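Long-range contacts in insecticidal crystal protein Cry7Cal (Bacillus thuringiensis, PDB 5ZI1), which is an insecticidal three-domain delta-endotoxin active against locusts, probably binding receptors on its target and forming pores in gut-cell membranes, as its relatives do: residues 509-514 and 575-580; 290-295 and 474-479; 341-346 and 392-397; 313-318 and 444-449. One frame throughout, in Å; residues are numbered along the deposited sequence.

Contact 1: residues 509-514 and 575-580; sequences VFRMRL and LSMLYI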
# COMPACT_ATOMS: atom_id res chain seq x y z
N VAL A 509 -2.84 -8.27 -24.05
CA VAL A 509 -2.68 -7.15 -23.12
C VAL A 509 -1.41 -7.30 -22.31
O VAL A 509 -0.56 -6.40 -22.30
CB VAL A 509 -3.90 -7.01 -22.19
CG1 VAL A 509 -3.64 -5.92 -21.16
CG2 VAL A 509 -5.18 -6.75 -22.99
N PHE A 510 -1.24 -8.42 -21.60
CA PHE A 510 -0.05 -8.58 -20.79
C PHE A 510 0.36 -10.05 -20.72
O PHE A 510 -0.39 -10.95 -21.10
CB PHE A 510 -0.23 -7.98 -19.38
CG PHE A 510 -1.20 -8.73 -18.48
CD1 PHE A 510 -0.90 -9.99 -17.98
CD2 PHE A 510 -2.37 -8.13 -18.06
CE1 PHE A 510 -1.77 -10.65 -17.13
CE2 PHE A 510 -3.24 -8.78 -17.21
CZ PHE A 510 -2.94 -10.04 -16.75
N ARG A 511 1.58 -10.27 -20.21
CA ARG A 511 2.05 -11.61 -19.87
C ARG A 511 2.40 -11.68 -18.40
O ARG A 511 2.94 -10.74 -17.83
CB ARG A 511 3.31 -12.01 -20.61
CG ARG A 511 3.57 -11.26 -21.86
CD ARG A 511 4.48 -12.07 -22.70
NE ARG A 511 4.80 -11.41 -23.96
CZ ARG A 511 4.83 -12.05 -25.12
NH1 ARG A 511 5.13 -11.39 -26.22
NH2 ARG A 511 4.56 -13.36 -25.15
N MET A 512 2.20 -12.86 -17.82
CA MET A 512 2.41 -13.09 -16.41
C MET A 512 2.84 -14.53 -16.24
O MET A 512 2.33 -15.41 -16.93
CB MET A 512 1.11 -12.79 -15.65
CG MET A 512 1.13 -13.04 -14.17
SD MET A 512 -0.50 -12.63 -13.48
CE MET A 512 -0.48 -10.84 -13.48
N ARG A 513 3.81 -14.77 -15.35
CA ARG A 513 4.24 -16.13 -15.02
C ARG A 513 3.66 -16.52 -13.68
O ARG A 513 3.71 -15.74 -12.72
CB ARG A 513 5.77 -16.26 -15.00
CG ARG A 513 6.43 -16.06 -16.34
CD ARG A 513 7.79 -16.79 -16.47
NE ARG A 513 8.20 -16.79 -17.87
CZ ARG A 513 8.93 -15.84 -18.44
NH1 ARG A 513 9.36 -14.81 -17.71
NH2 ARG A 513 9.24 -15.91 -19.73
N LEU A 514 3.14 -17.74 -13.59
CA LEU A 514 2.53 -18.23 -12.37
C LEU A 514 3.36 -19.40 -11.83
O LEU A 514 4.08 -20.05 -12.58
CB LEU A 514 1.07 -18.67 -12.60
CG LEU A 514 0.01 -17.66 -13.06
CD1 LEU A 514 -0.09 -16.43 -12.15
CD2 LEU A 514 0.27 -17.22 -14.48
N LEU A 575 2.61 -19.74 -18.09
CA LEU A 575 2.75 -18.48 -18.83
C LEU A 575 1.35 -18.04 -19.24
O LEU A 575 0.79 -18.55 -20.22
CB LEU A 575 3.68 -18.65 -20.03
CG LEU A 575 3.77 -17.49 -21.02
CD1 LEU A 575 4.17 -16.18 -20.33
CD2 LEU A 575 4.72 -17.78 -22.15
N SER A 576 0.76 -17.12 -18.49
CA SER A 576 -0.63 -16.72 -18.70
C SER A 576 -0.70 -15.34 -19.33
O SER A 576 0.03 -14.43 -18.94
CB SER A 576 -1.43 -16.70 -17.41
OG SER A 576 -1.62 -18.00 -16.90
N MET A 577 -1.62 -15.21 -20.28
CA MET A 577 -1.84 -13.98 -21.02
C MET A 577 -3.29 -13.57 -20.86
O MET A 577 -4.18 -14.43 -20.86
CB MET A 577 -1.49 -14.15 -22.50
CG MET A 577 -0.12 -13.62 -22.87
SD MET A 577 1.09 -14.86 -23.34
CE MET A 577 0.84 -16.12 -22.10
N LEU A 578 -3.52 -12.27 -20.69
CA LEU A 578 -4.86 -11.71 -20.77
C LEU A 578 -5.00 -11.07 -22.14
O LEU A 578 -4.06 -10.45 -22.65
CB LEU A 578 -5.12 -10.66 -19.68
CG LEU A 578 -6.58 -10.17 -19.61
CD1 LEU A 578 -7.08 -10.12 -18.18
CD2 LEU A 578 -6.76 -8.82 -20.27
N TYR A 579 -6.17 -11.25 -22.74
CA TYR A 579 -6.44 -10.76 -24.09
C TYR A 579 -7.70 -9.93 -24.08
O TYR A 579 -8.63 -10.18 -23.31
CB TYR A 579 -6.62 -11.91 -25.09
CG TYR A 579 -5.48 -12.90 -25.17
CD1 TYR A 579 -5.41 -13.95 -24.28
CD2 TYR A 579 -4.52 -12.80 -26.15
CE1 TYR A 579 -4.38 -14.87 -24.35
CE2 TYR A 579 -3.48 -13.72 -26.23
CZ TYR A 579 -3.42 -14.75 -25.33
OH TYR A 579 -2.40 -15.68 -25.39
N ILE A 580 -7.73 -8.94 -24.96
CA ILE A 580 -8.94 -8.23 -25.34
C ILE A 580 -9.16 -8.53 -26.81
O ILE A 580 -8.29 -8.22 -27.63
CB ILE A 580 -8.83 -6.71 -25.11
CG1 ILE A 580 -8.64 -6.39 -23.62
CG2 ILE A 580 -10.05 -6.00 -25.68
CD1 ILE A 580 -9.81 -6.79 -22.76

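Contact 2: residues 290-295 and 474-479; sequences PGLFQW and VKAFET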
# COMPACT_ATOMS: atom_id res chain seq x y z
N PRO A 290 4.33 5.05 -12.56
CA PRO A 290 3.77 3.71 -12.34
C PRO A 290 4.29 2.72 -13.37
O PRO A 290 4.43 3.05 -14.55
CB PRO A 290 2.26 3.93 -12.49
CG PRO A 290 2.06 5.40 -12.33
CD PRO A 290 3.29 6.05 -12.86
N GLY A 291 4.56 1.50 -12.93
CA GLY A 291 4.85 0.43 -13.87
C GLY A 291 4.46 -0.91 -13.30
O GLY A 291 3.90 -1.02 -12.20
N LEU A 292 4.77 -1.96 -14.06
CA LEU A 292 4.75 -3.31 -13.52
C LEU A 292 5.59 -3.38 -12.26
O LEU A 292 6.55 -2.62 -12.08
CB LEU A 292 5.27 -4.28 -14.58
CG LEU A 292 4.48 -4.14 -15.89
CD1 LEU A 292 5.10 -4.96 -17.00
CD2 LEU A 292 3.02 -4.53 -15.67
N PHE A 293 5.23 -4.27 -11.34
CA PHE A 293 5.93 -4.28 -10.07
C PHE A 293 7.39 -4.70 -10.30
O PHE A 293 7.68 -5.55 -11.15
CB PHE A 293 5.21 -5.22 -9.10
CG PHE A 293 5.81 -5.22 -7.73
CD1 PHE A 293 5.34 -4.36 -6.75
CD2 PHE A 293 6.89 -6.06 -7.42
CE1 PHE A 293 5.92 -4.34 -5.46
CE2 PHE A 293 7.48 -6.05 -6.15
CZ PHE A 293 6.99 -5.20 -5.17
N GLN A 294 8.32 -4.08 -9.56
CA GLN A 294 9.75 -4.24 -9.84
C GLN A 294 10.53 -4.60 -8.58
O GLN A 294 10.35 -3.98 -7.53
CB GLN A 294 10.36 -2.97 -10.44
CG GLN A 294 9.83 -2.57 -11.79
CD GLN A 294 10.50 -1.31 -12.32
OE1 GLN A 294 11.50 -1.38 -13.02
NE2 GLN A 294 9.95 -0.15 -11.99
N TRP A 295 11.42 -5.58 -8.71
CA TRP A 295 12.23 -6.06 -7.60
C TRP A 295 13.63 -5.50 -7.76
O TRP A 295 14.22 -5.59 -8.84
CB TRP A 295 12.27 -7.59 -7.58
CG TRP A 295 10.90 -8.17 -7.56
CD1 TRP A 295 10.08 -8.37 -8.63
CD2 TRP A 295 10.16 -8.56 -6.40
NE1 TRP A 295 8.88 -8.90 -8.21
CE2 TRP A 295 8.91 -9.02 -6.84
CE3 TRP A 295 10.44 -8.57 -5.03
CZ2 TRP A 295 7.93 -9.49 -5.96
CZ3 TRP A 295 9.49 -9.05 -4.16
CH2 TRP A 295 8.24 -9.49 -4.63
N VAL A 474 -0.42 -5.68 -12.24
CA VAL A 474 0.95 -5.19 -12.33
C VAL A 474 1.98 -6.25 -11.94
O VAL A 474 3.17 -6.04 -12.19
CB VAL A 474 1.15 -3.90 -11.50
CG1 VAL A 474 0.31 -2.79 -12.10
CG2 VAL A 474 0.79 -4.12 -10.06
N LYS A 475 1.56 -7.39 -11.37
CA LYS A 475 2.48 -8.51 -11.16
C LYS A 475 2.89 -9.18 -12.48
O LYS A 475 3.75 -10.07 -12.45
CB LYS A 475 1.87 -9.56 -10.23
CG LYS A 475 1.62 -9.08 -8.78
CD LYS A 475 2.93 -8.67 -8.09
CE LYS A 475 3.89 -9.86 -7.89
NZ LYS A 475 3.46 -10.81 -6.80
N ALA A 476 2.32 -8.77 -13.61
CA ALA A 476 2.81 -9.16 -14.93
C ALA A 476 4.30 -8.81 -15.08
O ALA A 476 4.89 -8.12 -14.25
CB ALA A 476 2.02 -8.46 -16.02
N PHE A 477 4.89 -9.29 -16.19
CA PHE A 477 6.26 -8.93 -16.55
C PHE A 477 6.37 -8.29 -17.93
O PHE A 477 7.46 -7.84 -18.30
CB PHE A 477 7.20 -10.14 -16.48
CG PHE A 477 7.01 -11.14 -17.59
CD1 PHE A 477 7.70 -11.00 -18.79
CD2 PHE A 477 6.15 -12.21 -17.43
CE1 PHE A 477 7.52 -11.91 -19.81
CE2 PHE A 477 5.96 -13.12 -18.44
CZ PHE A 477 6.65 -12.97 -19.64
N GLU A 478 5.28 -8.24 -18.70
CA GLU A 478 5.29 -7.59 -20.00
C GLU A 478 3.87 -7.17 -20.36
O GLU A 478 2.90 -7.84 -20.00
CB GLU A 478 5.87 -8.51 -21.07
CG GLU A 478 6.00 -7.88 -22.45
CD GLU A 478 6.75 -8.79 -23.42
OE1 GLU A 478 7.78 -9.38 -23.02
OE2 GLU A 478 6.30 -8.93 -24.59
N THR A 479 3.77 -6.04 -21.06
CA THR A 479 2.53 -5.53 -21.61
C THR A 479 2.75 -5.22 -23.08
O THR A 479 3.88 -5.13 -23.55
CB THR A 479 2.03 -4.26 -20.89
OG1 THR A 479 2.90 -3.17 -21.22
CG2 THR A 479 2.01 -4.44 -19.38

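Contact 3: residues 341-346 and 392-397; sequences STLSHT and FSFSNN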
# COMPACT_ATOMS: atom_id res chain seq x y z
N SER A 341 34.30 10.60 -11.11
CA SER A 341 34.21 9.78 -9.92
C SER A 341 35.49 8.98 -9.75
O SER A 341 36.09 8.51 -10.72
CB SER A 341 33.03 8.83 -10.02
OG SER A 341 33.25 7.89 -11.06
N THR A 342 35.91 8.83 -8.50
CA THR A 342 37.06 8.02 -8.12
C THR A 342 36.65 6.89 -7.18
O THR A 342 37.52 6.13 -6.72
CB THR A 342 38.14 8.88 -7.44
OG1 THR A 342 37.58 9.52 -6.29
CG2 THR A 342 38.65 9.95 -8.39
N LEU A 343 35.36 6.79 -6.85
CA LEU A 343 34.85 5.84 -5.88
C LEU A 343 33.59 5.20 -6.43
O LEU A 343 32.85 5.82 -7.20
CB LEU A 343 34.55 6.49 -4.52
CG LEU A 343 35.64 7.38 -3.90
CD1 LEU A 343 35.04 8.33 -2.85
CD2 LEU A 343 36.77 6.54 -3.29
N SER A 344 33.35 3.96 -6.00
CA SER A 344 32.30 3.14 -6.57
C SER A 344 31.94 2.04 -5.58
O SER A 344 32.83 1.45 -4.97
CB SER A 344 32.73 2.52 -7.90
OG SER A 344 31.76 1.60 -8.37
N HIS A 345 30.65 1.79 -5.41
CA HIS A 345 30.22 0.63 -4.66
C HIS A 345 28.99 0.03 -5.33
O HIS A 345 28.10 0.76 -5.79
CB HIS A 345 29.91 0.96 -3.20
CG HIS A 345 29.76 -0.26 -2.33
ND1 HIS A 345 28.59 -0.99 -2.27
CD2 HIS A 345 30.64 -0.88 -1.51
CE1 HIS A 345 28.76 -2.00 -1.43
NE2 HIS A 345 30.00 -1.95 -0.95
N THR A 346 28.95 -1.28 -5.39
CA THR A 346 27.81 -1.99 -5.96
C THR A 346 27.22 -2.88 -4.89
O THR A 346 27.92 -3.74 -4.34
CB THR A 346 28.22 -2.79 -7.20
OG1 THR A 346 28.73 -1.90 -8.20
CG2 THR A 346 27.01 -3.52 -7.79
N PHE A 392 29.07 1.03 2.29
CA PHE A 392 30.25 1.76 1.85
C PHE A 392 30.44 2.93 2.80
O PHE A 392 29.46 3.51 3.29
CB PHE A 392 30.16 2.27 0.39
CG PHE A 392 29.03 3.24 0.12
CD1 PHE A 392 29.14 4.59 0.45
CD2 PHE A 392 27.88 2.82 -0.52
CE1 PHE A 392 28.11 5.49 0.19
CE2 PHE A 392 26.84 3.71 -0.79
CZ PHE A 392 26.96 5.04 -0.43
N SER A 393 31.70 3.23 3.08
CA SER A 393 32.07 4.33 3.96
C SER A 393 33.16 5.12 3.26
O SER A 393 34.29 4.63 3.13
CB SER A 393 32.53 3.82 5.32
OG SER A 393 32.39 4.85 6.29
N PHE A 394 32.81 6.30 2.77
CA PHE A 394 33.72 7.15 2.02
C PHE A 394 34.23 8.27 2.90
O PHE A 394 33.68 8.57 3.96
CB PHE A 394 33.02 7.72 0.79
CG PHE A 394 32.64 6.69 -0.22
CD1 PHE A 394 33.45 5.59 -0.43
CD2 PHE A 394 31.48 6.82 -0.96
CE1 PHE A 394 33.11 4.63 -1.36
CE2 PHE A 394 31.13 5.87 -1.90
CZ PHE A 394 31.94 4.77 -2.10
N SER A 395 35.27 8.94 2.41
CA SER A 395 35.98 9.92 3.22
C SER A 395 35.02 10.99 3.70
O SER A 395 34.08 11.37 3.00
CB SER A 395 37.11 10.57 2.44
OG SER A 395 36.67 11.82 1.94
N ASN A 396 35.26 11.46 4.92
CA ASN A 396 34.43 12.48 5.54
C ASN A 396 35.09 12.92 6.84
O ASN A 396 35.16 12.14 7.80
CB ASN A 396 33.01 11.94 5.77
CG ASN A 396 32.16 12.88 6.58
OD1 ASN A 396 32.44 14.08 6.66
ND2 ASN A 396 31.11 12.34 7.18
N ASN A 397 35.59 14.14 6.89
CA ASN A 397 36.16 14.68 8.11
C ASN A 397 35.30 15.81 8.68
O ASN A 397 35.80 16.61 9.49
CB ASN A 397 37.60 15.15 7.89
CG ASN A 397 37.71 16.38 6.98
OD1 ASN A 397 36.72 17.05 6.65
ND2 ASN A 397 38.94 16.68 6.58

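Contact 4: residues 313-318 and 444-449; sequences AIWTGH and SGTIPV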
# COMPACT_ATOMS: atom_id res chain seq x y z
N ALA A 313 33.41 12.84 0.57
CA ALA A 313 32.90 12.36 -0.71
C ALA A 313 31.46 12.83 -0.92
O ALA A 313 30.73 13.09 0.04
CB ALA A 313 32.98 10.84 -0.77
N ILE A 314 31.10 12.98 -2.20
CA ILE A 314 29.74 13.27 -2.65
C ILE A 314 29.47 12.36 -3.84
O ILE A 314 30.38 12.04 -4.61
CB ILE A 314 29.55 14.75 -3.08
CG1 ILE A 314 30.43 15.06 -4.30
CG2 ILE A 314 29.81 15.73 -1.93
CD1 ILE A 314 30.19 16.43 -4.92
N TRP A 315 28.21 11.95 -4.00
CA TRP A 315 27.88 11.10 -5.14
C TRP A 315 27.96 11.92 -6.41
O TRP A 315 27.50 13.06 -6.45
CB TRP A 315 26.47 10.49 -5.04
CG TRP A 315 26.19 9.66 -3.84
CD1 TRP A 315 26.92 9.57 -2.70
CD2 TRP A 315 25.07 8.79 -3.66
NE1 TRP A 315 26.33 8.71 -1.82
CE2 TRP A 315 25.19 8.20 -2.39
CE3 TRP A 315 23.98 8.43 -4.46
CZ2 TRP A 315 24.27 7.30 -1.89
CZ3 TRP A 315 23.06 7.53 -3.97
CH2 TRP A 315 23.21 6.97 -2.69
N THR A 316 28.54 11.33 -7.46
CA THR A 316 28.44 11.92 -8.78
C THR A 316 27.26 11.36 -9.57
O THR A 316 26.73 12.02 -10.47
CB THR A 316 29.73 11.67 -9.56
OG1 THR A 316 29.87 10.27 -9.80
CG2 THR A 316 30.96 12.14 -8.73
N GLY A 317 26.86 10.13 -9.26
CA GLY A 317 25.76 9.48 -9.96
C GLY A 317 25.45 8.18 -9.27
O GLY A 317 26.14 7.75 -8.35
N HIS A 318 24.38 7.54 -9.74
CA HIS A 318 24.05 6.21 -9.24
C HIS A 318 23.10 5.54 -10.22
O HIS A 318 22.53 6.18 -11.10
CB HIS A 318 23.45 6.26 -7.83
CG HIS A 318 22.02 6.70 -7.79
ND1 HIS A 318 21.65 8.03 -7.82
CD2 HIS A 318 20.87 5.98 -7.70
CE1 HIS A 318 20.33 8.10 -7.76
NE2 HIS A 318 19.84 6.88 -7.68
N SER A 444 26.16 20.58 -6.13
CA SER A 444 26.80 19.32 -6.50
C SER A 444 26.51 18.31 -5.41
O SER A 444 26.31 18.68 -4.25
CB SER A 444 28.32 19.48 -6.65
OG SER A 444 28.77 19.13 -7.95
N GLY A 445 26.52 17.03 -5.79
CA GLY A 445 26.26 15.94 -4.86
C GLY A 445 24.83 15.44 -4.94
O GLY A 445 23.91 16.23 -5.10
N THR A 446 24.62 14.12 -4.84
CA THR A 446 23.29 13.54 -4.92
C THR A 446 22.60 13.59 -3.56
O THR A 446 23.15 13.13 -2.55
CB THR A 446 23.36 12.08 -5.39
OG1 THR A 446 23.97 12.00 -6.69
CG2 THR A 446 21.99 11.45 -5.42
N ILE A 447 21.37 14.11 -3.53
CA ILE A 447 20.46 13.88 -2.41
C ILE A 447 19.57 12.70 -2.78
O ILE A 447 18.59 12.87 -3.52
CB ILE A 447 19.61 15.11 -2.09
CG1 ILE A 447 20.50 16.32 -1.79
CG2 ILE A 447 18.71 14.84 -0.91
CD1 ILE A 447 19.69 17.56 -1.52
N PRO A 448 19.86 11.49 -2.31
CA PRO A 448 19.08 10.32 -2.72
C PRO A 448 17.77 10.20 -1.96
O PRO A 448 17.60 10.75 -0.87
CB PRO A 448 20.01 9.15 -2.39
CG PRO A 448 21.17 9.76 -1.58
CD PRO A 448 20.81 11.15 -1.24
N VAL A 449 16.83 9.47 -2.54
CA VAL A 449 15.58 9.18 -1.86
C VAL A 449 15.29 7.69 -2.04
O VAL A 449 15.38 7.17 -3.15
CB VAL A 449 14.41 10.02 -2.39
CG1 VAL A 449 13.25 9.97 -1.42
CG2 VAL A 449 14.82 11.44 -2.62
O HOH W 1 26.15 13.19 -2.33
O HOH W 2 23.00 10.32 -8.55

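Contact 1: residues 509-514 and 575-580
Phe510 and Leu578 meet on the buried side of two paired antiparallel strands: CB of Leu578 sits over one face of the Phe510 ring, displaced toward the rim, 3.6 Å from CE2. Chi1 of Phe510 (69°) puts CG between the backbone N and the carbonyl carbon, and the ring approaches with CE2 and CZ nearest Leu578 CB. Beside this pair, Val509 and Leu578 run side by side and point the same way, while CG2 of Val509 also reaches CG1 of Ile580 at 3.5 Å. At the other end CD2 of Leu514 presses on Ser576, 3.4 Å from its CB, a tight fit for two carbons; the Ser576 hydroxyl is bonded to the carbonyl of Ala573.

Backbone bonds set this register. Val509 N gives a nearly straight bond to Leu578 O, and Met512 and Ser576 exchange a pair, with Ser576 N to Met512 O at 2.8 Å. A weak bond runs from Leu578 N to Phe510 O, tying Leu578 to two successive residues. These are inner strands of the antiparallel sheet in the C-terminal domain, the jelly-roll beta sandwich of three-domain Cry toxins. On the opposite face Arg511 and Met577 lie alongside each other, NH2 to SD 4.2 Å, and Glu478 holds the guanidinium in a salt bridge through NE. Farther out, Leu497 packs on both Val509 and Phe510, and strand 534-538 flanks Leu578 through Met536 and Phe538.

Contact 2: residues 290-295 and 474-479
Leu292 has CG anti to its carbonyl carbon (chi1 -55°) and meets residues 474-479 with both methyls, whereas the next residue, Phe293, has CG anti to the backbone N (chi1 -176°). CD1 of Leu292 rests on the peptide between Phe477 and Glu478, 3.7 Å from Glu478 N. CD2 touches CB of Ala476 and lies 3.8 Å from CG2 of Thr479; the Leu292 and Thr479 side chains run antiparallel, one past the other.

One direct hydrogen bond fixes the backbones. Phe293 N donates to Val474 O at 2.8 Å; the bond is almost straight at the hydrogen (169°), although the donor lies well above the carbonyl plane. The carbonyl is thus held in a short 3-10 segment, in the connection between strands 468-472 and 478-479 of the C-terminal domain's jelly roll, while 290-295 leads into strand 294-306 of the middle domain, a beta prism in Cry toxins. The contact is therefore part of the seam between these two domains. Phe477 and Glu478 form a classic beta bulge opposite Arg511, and the peptide under CD1 of Leu292 lies within it.

Next to the bond, CE2 of Phe293 stands 3.3 Å above the Trp295 ring, over its centre. The aliphatic part of Lys475 passes CB of Phe293 with its CD and the edge of the Trp295 indole with its CE, 4.5 Å from CZ2. Its ammonium is held by Glu248 in a salt bridge and by Arg458 O and Asn461 OD1. Ile486 packs on both Leu292 and Val474.

Contact 3: residues 341-346 and 392-397
Leu343 and Phe394 face each other across backbones too far apart to pair, their CA atoms 8.1 Å from one another, and side chains alone bridge the gap; the spacing narrows to 6.6 Å between the CA atoms of His345 and Phe392. The Phe394 ring is the central piece. Leu343 lies over one of its faces: CB stands 3.9 Å above the plane, offset toward the rim by CE1 and CZ, and CD1 comes to 3.9 Å from CG. The two side chains point in opposing senses as they pass. On the opposite face sits CD1 of Phe392, 3.3 Å above the plane, so the ring is sandwiched between a leucine and a second phenylalanine.

His345 meets the other phenylalanine. Its CG is anti to the backbone N (chi1 -167°), and CB of Phe392 lies 3.7 Å from CD2 of His345. The two rings are tilted by 47° and stay oblique. His345 also meets the ring of Phe347.

Ala313 of strand 312-324 touches both Leu343 and Phe394, and Leu376 backs Phe392. Thr342 and Leu343 form a classic beta bulge opposite Ala303, where strand 343-348 begins. The contact joins the sheet that ends in 343-348 to the sheet that ends in 387-393, near the surface of the middle domain, which in three-domain Cry toxins is a beta prism built of antiparallel sheets packed against one another.

Contact 4: residues 313-318 and 444-449
Trp315 lays its indole across Thr446 and Pro448, crossing the proline at about a right angle. This is packing between two sheets of the middle, beta-prism domain: strand 312-324 contributes the tryptophan, Pro448 lies in strand 448-454, and Thr446 comes two residues ahead of the proline. CG of Pro448 sits over one face of the six-membered ring, 3.6 Å from CH2 and offset toward the rim, in a CH-pi contact.

Thr446 crosses the tryptophan obliquely. Its CG2 lies 3.7 Å from CE3 of the indole, and its OG1 is 3.4 Å from CB of Trp315. CG of Trp315 is anti to its carbonyl carbon (chi1 -59°); the indole meets CB and CG2 of Thr446 and CB and CG of Pro448, and NE1 is bonded to Val373 O on a strand of a third sheet. Ile314 points at Gly445, with CD1 3.8 Å from the glycine N. Gly445, with phi 98°, brings its CA to 3.9 Å from CB of Ile314, and its CA-H approaches Trp315 O.

Two waters bridge the segments, one between backbone atoms and one between side chains. The first accepts from Trp315 N and donates to Thr446 O. The other lies at the edge of the His318 imidazole, in its plane, while His318 NE2 is bonded to Val435 O and the ring stacks on Tyr335. This second water is 2.8 Å from His318 ND1 and 2.7 Å from Thr446 OG1.

Contacts 1 and 4 are buried, contact 2 is partly so, and contact 3 lies at the surface. Contact 1 is true strand pairing inside one sheet of the C-terminal domain; contacts 3 and 4 join different sheets of the middle domain, the first by aromatic and aliphatic packing, the second with two waters added. Contact 2 bridges the two domains with a single backbone bond and touches contact 1, where Arg511 O meets Phe477 N. Contacts 3 and 4, with centres about 11 Å apart, also touch: Phe394 packs on Ala313 and Phe392 on Trp315. Contacts 2, 3 and 4 all reach the sheet containing strand 294-306.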